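Nucleoprotein (Sendai virus, PDB 6M7D) coats the viral RNA genome as a helical nucleocapsid, one subunit per six ribonucleotides, shielding it from nucleases and presenting it as template for transcription and replication. Local coordinates at residues 32-43 against 96-107. Numbering follows the deposited sequence.
Sequences RSTVSVFVLGPS and NADVKYVIYNIE
Val37 CG2, anti to its own carbonyl carbon (the other methyl at chi1 176°), meets the Tyr101 ring at CD1 (3.4 Å) where strand 33-40 pairs in parallel with strand 99-107. Eight backbone hydrogen bonds define the register; in the middle, Val102 N donates to Val35 O and Val37 N to Val102 O (2.8 Å), the latter from above the carbonyl plane. Packing is tight on both faces here. On that of Val35, Val37 and Val39, Val39 CG1 lies 3.6 Å from Ile103 CG2. On that of Ser36 and Phe38, Phe38 and Tyr104 run side by side with ring planes at 86°, Phe38 CD1 lying 3.5 Å from Tyr104 CB, and Ile106 CD1 reaches Phe38 CB (3.7 Å). Toward the start of the pair this second face is more open to solvent: Thr34 and Lys100 are exposed, Thr34 OG1 standing 3.7 Å from Lys100 CE, and exposed Arg32 bends at chi3 (47°) to place its guanidinium over Val99 O. The pair forms one side of a mixed sheet, with strand 33-40 outermost within the chain and strand 118-122 bonded to the other edge of 99-107; helix 68-80 packs against Val35, Val37 and Tyr101, and helix 129-135 against Phe38 and Ile106.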
loop_
_atom_site.group_PDB
_atom_site.type_symbol
_atom_site.label_atom_id
_atom_site.label_comp_id
_atom_site.label_asym_id
_atom_site.label_seq_id
_atom_site.Cartn_x
_atom_site.Cartn_y
_atom_site.Cartn_z
ATOM N N ARG A 32 -23.595 3.165 -7.931
ATOM C CA ARG A 32 -22.373 2.586 -8.464
ATOM C C ARG A 32 -22.225 2.964 -9.927
ATOM O O ARG A 32 -23.197 2.947 -10.685
ATOM C CB ARG A 32 -22.361 1.060 -8.315
ATOM C CG ARG A 32 -23.591 0.385 -8.839
ATOM C CD ARG A 32 -23.332 -1.068 -9.146
ATOM N NE ARG A 32 -22.619 -1.737 -8.069
ATOM C CZ ARG A 32 -22.476 -3.054 -7.982
ATOM N NH1 ARG A 32 -23.004 -3.838 -8.909
ATOM N NH2 ARG A 32 -21.809 -3.587 -6.969
ATOM N N SER A 33 -21.006 3.317 -10.311
ATOM C CA SER A 33 -20.714 3.560 -11.709
ATOM C C SER A 33 -20.557 2.237 -12.443
ATOM O O SER A 33 -20.167 1.220 -11.869
ATOM C CB SER A 33 -19.445 4.397 -11.860
ATOM O OG SER A 33 -19.670 5.750 -11.515
ATOM N N THR A 34 -20.878 2.255 -13.728
ATOM C CA THR A 34 -20.693 1.099 -14.595
ATOM C C THR A 34 -19.389 1.303 -15.359
ATOM O O THR A 34 -19.216 2.306 -16.055
ATOM C CB THR A 34 -21.891 0.906 -15.523
ATOM O OG1 THR A 34 -21.639 -0.184 -16.413
ATOM C CG2 THR A 34 -22.206 2.173 -16.317
ATOM N N VAL A 35 -18.459 0.373 -15.194
ATOM C CA VAL A 35 -17.111 0.509 -15.721
ATOM C C VAL A 35 -16.862 -0.584 -16.748
ATOM O O VAL A 35 -17.152 -1.759 -16.502
ATOM C CB VAL A 35 -16.063 0.452 -14.596
ATOM C CG1 VAL A 35 -14.737 0.844 -15.133
ATOM C CG2 VAL A 35 -16.453 1.375 -13.464
ATOM N N SER A 36 -16.320 -0.191 -17.896
ATOM C CA SER A 36 -15.968 -1.129 -18.951
ATOM C C SER A 36 -14.574 -1.676 -18.685
ATOM O O SER A 36 -13.608 -0.914 -18.599
ATOM C CB SER A 36 -16.022 -0.454 -20.320
ATOM O OG SER A 36 -17.215 0.285 -20.478
ATOM N N VAL A 37 -14.475 -2.993 -18.553
ATOM C CA VAL A 37 -13.206 -3.687 -18.390
ATOM C C VAL A 37 -12.991 -4.560 -19.614
ATOM O O VAL A 37 -13.873 -5.338 -19.990
ATOM C CB VAL A 37 -13.180 -4.525 -17.103
ATOM C CG1 VAL A 37 -11.885 -5.297 -17.013
ATOM C CG2 VAL A 37 -13.333 -3.633 -15.913
ATOM N N PHE A 38 -11.824 -4.438 -20.227
ATOM C CA PHE A 38 -11.515 -5.123 -21.473
ATOM C C PHE A 38 -10.553 -6.264 -21.195
ATOM O O PHE A 38 -9.438 -6.039 -20.717
ATOM C CB PHE A 38 -10.931 -4.146 -22.487
ATOM C CG PHE A 38 -11.786 -2.946 -22.708
ATOM C CD1 PHE A 38 -12.771 -2.955 -23.670
ATOM C CD2 PHE A 38 -11.622 -1.813 -21.939
ATOM C CE1 PHE A 38 -13.567 -1.856 -23.867
ATOM C CE2 PHE A 38 -12.416 -0.713 -22.136
ATOM C CZ PHE A 38 -13.388 -0.734 -23.100
ATOM N N VAL A 39 -10.987 -7.482 -21.491
ATOM C CA VAL A 39 -10.177 -8.679 -21.326
ATOM C C VAL A 39 -9.780 -9.171 -22.706
ATOM O O VAL A 39 -10.450 -8.863 -23.696
ATOM C CB VAL A 39 -10.929 -9.763 -20.537
ATOM C CG1 VAL A 39 -11.432 -9.195 -19.229
ATOM C CG2 VAL A 39 -12.076 -10.309 -21.346
ATOM N N LEU A 40 -8.675 -9.903 -22.779
ATOM C CA LEU A 40 -8.226 -10.433 -24.059
ATOM C C LEU A 40 -8.824 -11.807 -24.302
ATOM O O LEU A 40 -8.669 -12.719 -23.486
ATOM C CB LEU A 40 -6.704 -10.518 -24.102
ATOM C CG LEU A 40 -5.920 -9.236 -23.867
ATOM C CD1 LEU A 40 -4.527 -9.375 -24.437
ATOM C CD2 LEU A 40 -6.636 -8.066 -24.483
ATOM N N GLY A 41 -9.504 -11.953 -25.423
ATOM C CA GLY A 41 -9.977 -13.245 -25.845
ATOM C C GLY A 41 -8.855 -14.084 -26.402
ATOM O O GLY A 41 -7.734 -13.615 -26.645
ATOM N N PRO A 42 -9.144 -15.367 -26.616
ATOM C CA PRO A 42 -8.106 -16.260 -27.149
ATOM C C PRO A 42 -7.660 -15.894 -28.551
ATOM O O PRO A 42 -6.676 -16.457 -29.046
ATOM C CB PRO A 42 -8.776 -17.640 -27.103
ATOM C CG PRO A 42 -10.238 -17.356 -27.073
ATOM C CD PRO A 42 -10.398 -16.078 -26.324
ATOM N N SER A 43 -8.349 -14.960 -29.206
ATOM C CA SER A 43 -7.945 -14.543 -30.543
ATOM C C SER A 43 -6.615 -13.805 -30.516
ATOM O O SER A 43 -5.836 -13.880 -31.471
ATOM C CB SER A 43 -9.029 -13.665 -31.162
ATOM O OG SER A 43 -10.304 -14.269 -31.033
ATOM N N ASN A 96 -17.325 -5.634 -5.579
ATOM C CA ASN A 96 -17.388 -4.421 -4.722
ATOM C C ASN A 96 -18.700 -3.684 -5.017
ATOM O O ASN A 96 -19.275 -3.921 -6.097
ATOM C CB ASN A 96 -16.174 -3.510 -4.923
ATOM C CG ASN A 96 -16.165 -2.840 -6.279
ATOM O OD1 ASN A 96 -15.574 -1.777 -6.449
ATOM N ND2 ASN A 96 -16.824 -3.450 -7.249
ATOM N N ALA A 97 -19.170 -2.854 -4.079
ATOM C CA ALA A 97 -20.426 -2.093 -4.288
ATOM C C ALA A 97 -20.116 -0.746 -4.951
ATOM O O ALA A 97 -21.067 -0.044 -5.343
ATOM C CB ALA A 97 -21.140 -1.909 -2.972
ATOM N N ASP A 98 -18.829 -0.401 -5.045
ATOM C CA ASP A 98 -18.381 0.888 -5.637
ATOM C C ASP A 98 -18.732 0.972 -7.128
ATOM O O ASP A 98 -19.219 2.037 -7.549
ATOM C CB ASP A 98 -16.887 1.113 -5.388
ATOM C CG ASP A 98 -16.597 1.713 -4.023
ATOM O OD1 ASP A 98 -15.689 1.203 -3.338
ATOM O OD2 ASP A 98 -17.282 2.688 -3.660
ATOM N N VAL A 99 -18.539 -0.114 -7.884
ATOM C CA VAL A 99 -18.808 -0.067 -9.355
ATOM C C VAL A 99 -19.215 -1.445 -9.889
ATOM O O VAL A 99 -18.980 -2.452 -9.197
ATOM C CB VAL A 99 -17.585 0.451 -10.139
ATOM C CG1 VAL A 99 -17.405 1.957 -10.037
ATOM C CG2 VAL A 99 -16.310 -0.278 -9.750
ATOM N N LYS A 100 -19.836 -1.451 -11.073
ATOM C CA LYS A 100 -20.213 -2.656 -11.793
ATOM C C LYS A 100 -19.315 -2.781 -13.011
ATOM O O LYS A 100 -19.297 -1.892 -13.866
ATOM C CB LYS A 100 -21.680 -2.618 -12.216
ATOM C CG LYS A 100 -22.221 -3.963 -12.643
ATOM C CD LYS A 100 -23.465 -3.810 -13.493
ATOM C CE LYS A 100 -23.150 -3.144 -14.819
ATOM N NZ LYS A 100 -24.306 -3.196 -15.750
ATOM N N TYR A 101 -18.564 -3.871 -13.080
ATOM C CA TYR A 101 -17.612 -4.098 -14.157
ATOM C C TYR A 101 -18.331 -4.761 -15.320
ATOM O O TYR A 101 -18.905 -5.842 -15.163
ATOM C CB TYR A 101 -16.446 -4.959 -13.680
ATOM C CG TYR A 101 -15.480 -4.230 -12.784
ATOM C CD1 TYR A 101 -15.055 -2.949 -13.088
ATOM C CD2 TYR A 101 -14.997 -4.819 -11.633
ATOM C CE1 TYR A 101 -14.173 -2.282 -12.277
ATOM C CE2 TYR A 101 -14.117 -4.159 -10.814
ATOM C CZ TYR A 101 -13.709 -2.892 -11.139
ATOM O OH TYR A 101 -12.829 -2.230 -10.319
ATOM N N VAL A 102 -18.310 -4.110 -16.475
ATOM C CA VAL A 102 -18.856 -4.664 -17.706
ATOM C C VAL A 102 -17.682 -5.185 -18.515
ATOM O O VAL A 102 -16.892 -4.408 -19.055
ATOM C CB VAL A 102 -19.660 -3.624 -18.493
ATOM C CG1 VAL A 102 -20.579 -4.310 -19.478
ATOM C CG2 VAL A 102 -20.451 -2.767 -17.552
ATOM N N ILE A 103 -17.563 -6.503 -18.600
ATOM C CA ILE A 103 -16.399 -7.121 -19.216
ATOM C C ILE A 103 -16.584 -7.153 -20.725
ATOM O O ILE A 103 -17.519 -7.778 -21.235
ATOM C CB ILE A 103 -16.164 -8.530 -18.658
ATOM C CG1 ILE A 103 -15.824 -8.447 -17.172
ATOM C CG2 ILE A 103 -15.059 -9.214 -19.418
ATOM C CD1 ILE A 103 -15.742 -9.778 -16.505
ATOM N N TYR A 104 -15.698 -6.471 -21.437
ATOM C CA TYR A 104 -15.630 -6.516 -22.886
ATOM C C TYR A 104 -14.442 -7.376 -23.288
ATOM O O TYR A 104 -13.470 -7.499 -22.543
ATOM C CB TYR A 104 -15.475 -5.117 -23.480
ATOM C CG TYR A 104 -16.699 -4.230 -23.401
ATOM C CD1 TYR A 104 -17.701 -4.464 -22.476
ATOM C CD2 TYR A 104 -16.849 -3.154 -24.261
ATOM C CE1 TYR A 104 -18.811 -3.655 -22.409
ATOM C CE2 TYR A 104 -17.956 -2.340 -24.202
ATOM C CZ TYR A 104 -18.935 -2.595 -23.275
ATOM O OH TYR A 104 -20.043 -1.786 -23.210
ATOM N N ASN A 105 -14.522 -7.976 -24.467
ATOM C CA ASN A 105 -13.463 -8.842 -24.964
ATOM C C ASN A 105 -12.759 -8.172 -26.129
ATOM O O ASN A 105 -13.407 -7.744 -27.086
ATOM C CB ASN A 105 -14.015 -10.200 -25.393
ATOM C CG ASN A 105 -14.411 -11.058 -24.219
ATOM O OD1 ASN A 105 -15.456 -10.851 -23.605
ATOM N ND2 ASN A 105 -13.575 -12.033 -23.894
ATOM N N ILE A 106 -11.438 -8.078 -26.041
ATOM C CA ILE A 106 -10.614 -7.652 -27.162
ATOM C C ILE A 106 -10.334 -8.886 -28.005
ATOM O O ILE A 106 -9.720 -9.845 -27.533
ATOM C CB ILE A 106 -9.309 -6.999 -26.703
ATOM C CG1 ILE A 106 -9.571 -5.974 -25.607
ATOM C CG2 ILE A 106 -8.616 -6.358 -27.883
ATOM C CD1 ILE A 106 -10.397 -4.833 -26.067
ATOM N N GLU A 107 -10.811 -8.854 -29.253
ATOM C CA GLU A 107 -10.651 -9.988 -30.202
ATOM C C GLU A 107 -9.808 -9.533 -31.395
ATOM O O GLU A 107 -10.090 -8.449 -31.938
ATOM C CB GLU A 107 -12.025 -10.459 -30.682
ATOM C CG GLU A 107 -12.909 -10.989 -29.569
ATOM C CD GLU A 107 -12.424 -12.282 -28.939
ATOM O OE1 GLU A 107 -11.356 -12.775 -29.351
ATOM O OE2 GLU A 107 -13.118 -12.795 -28.039
#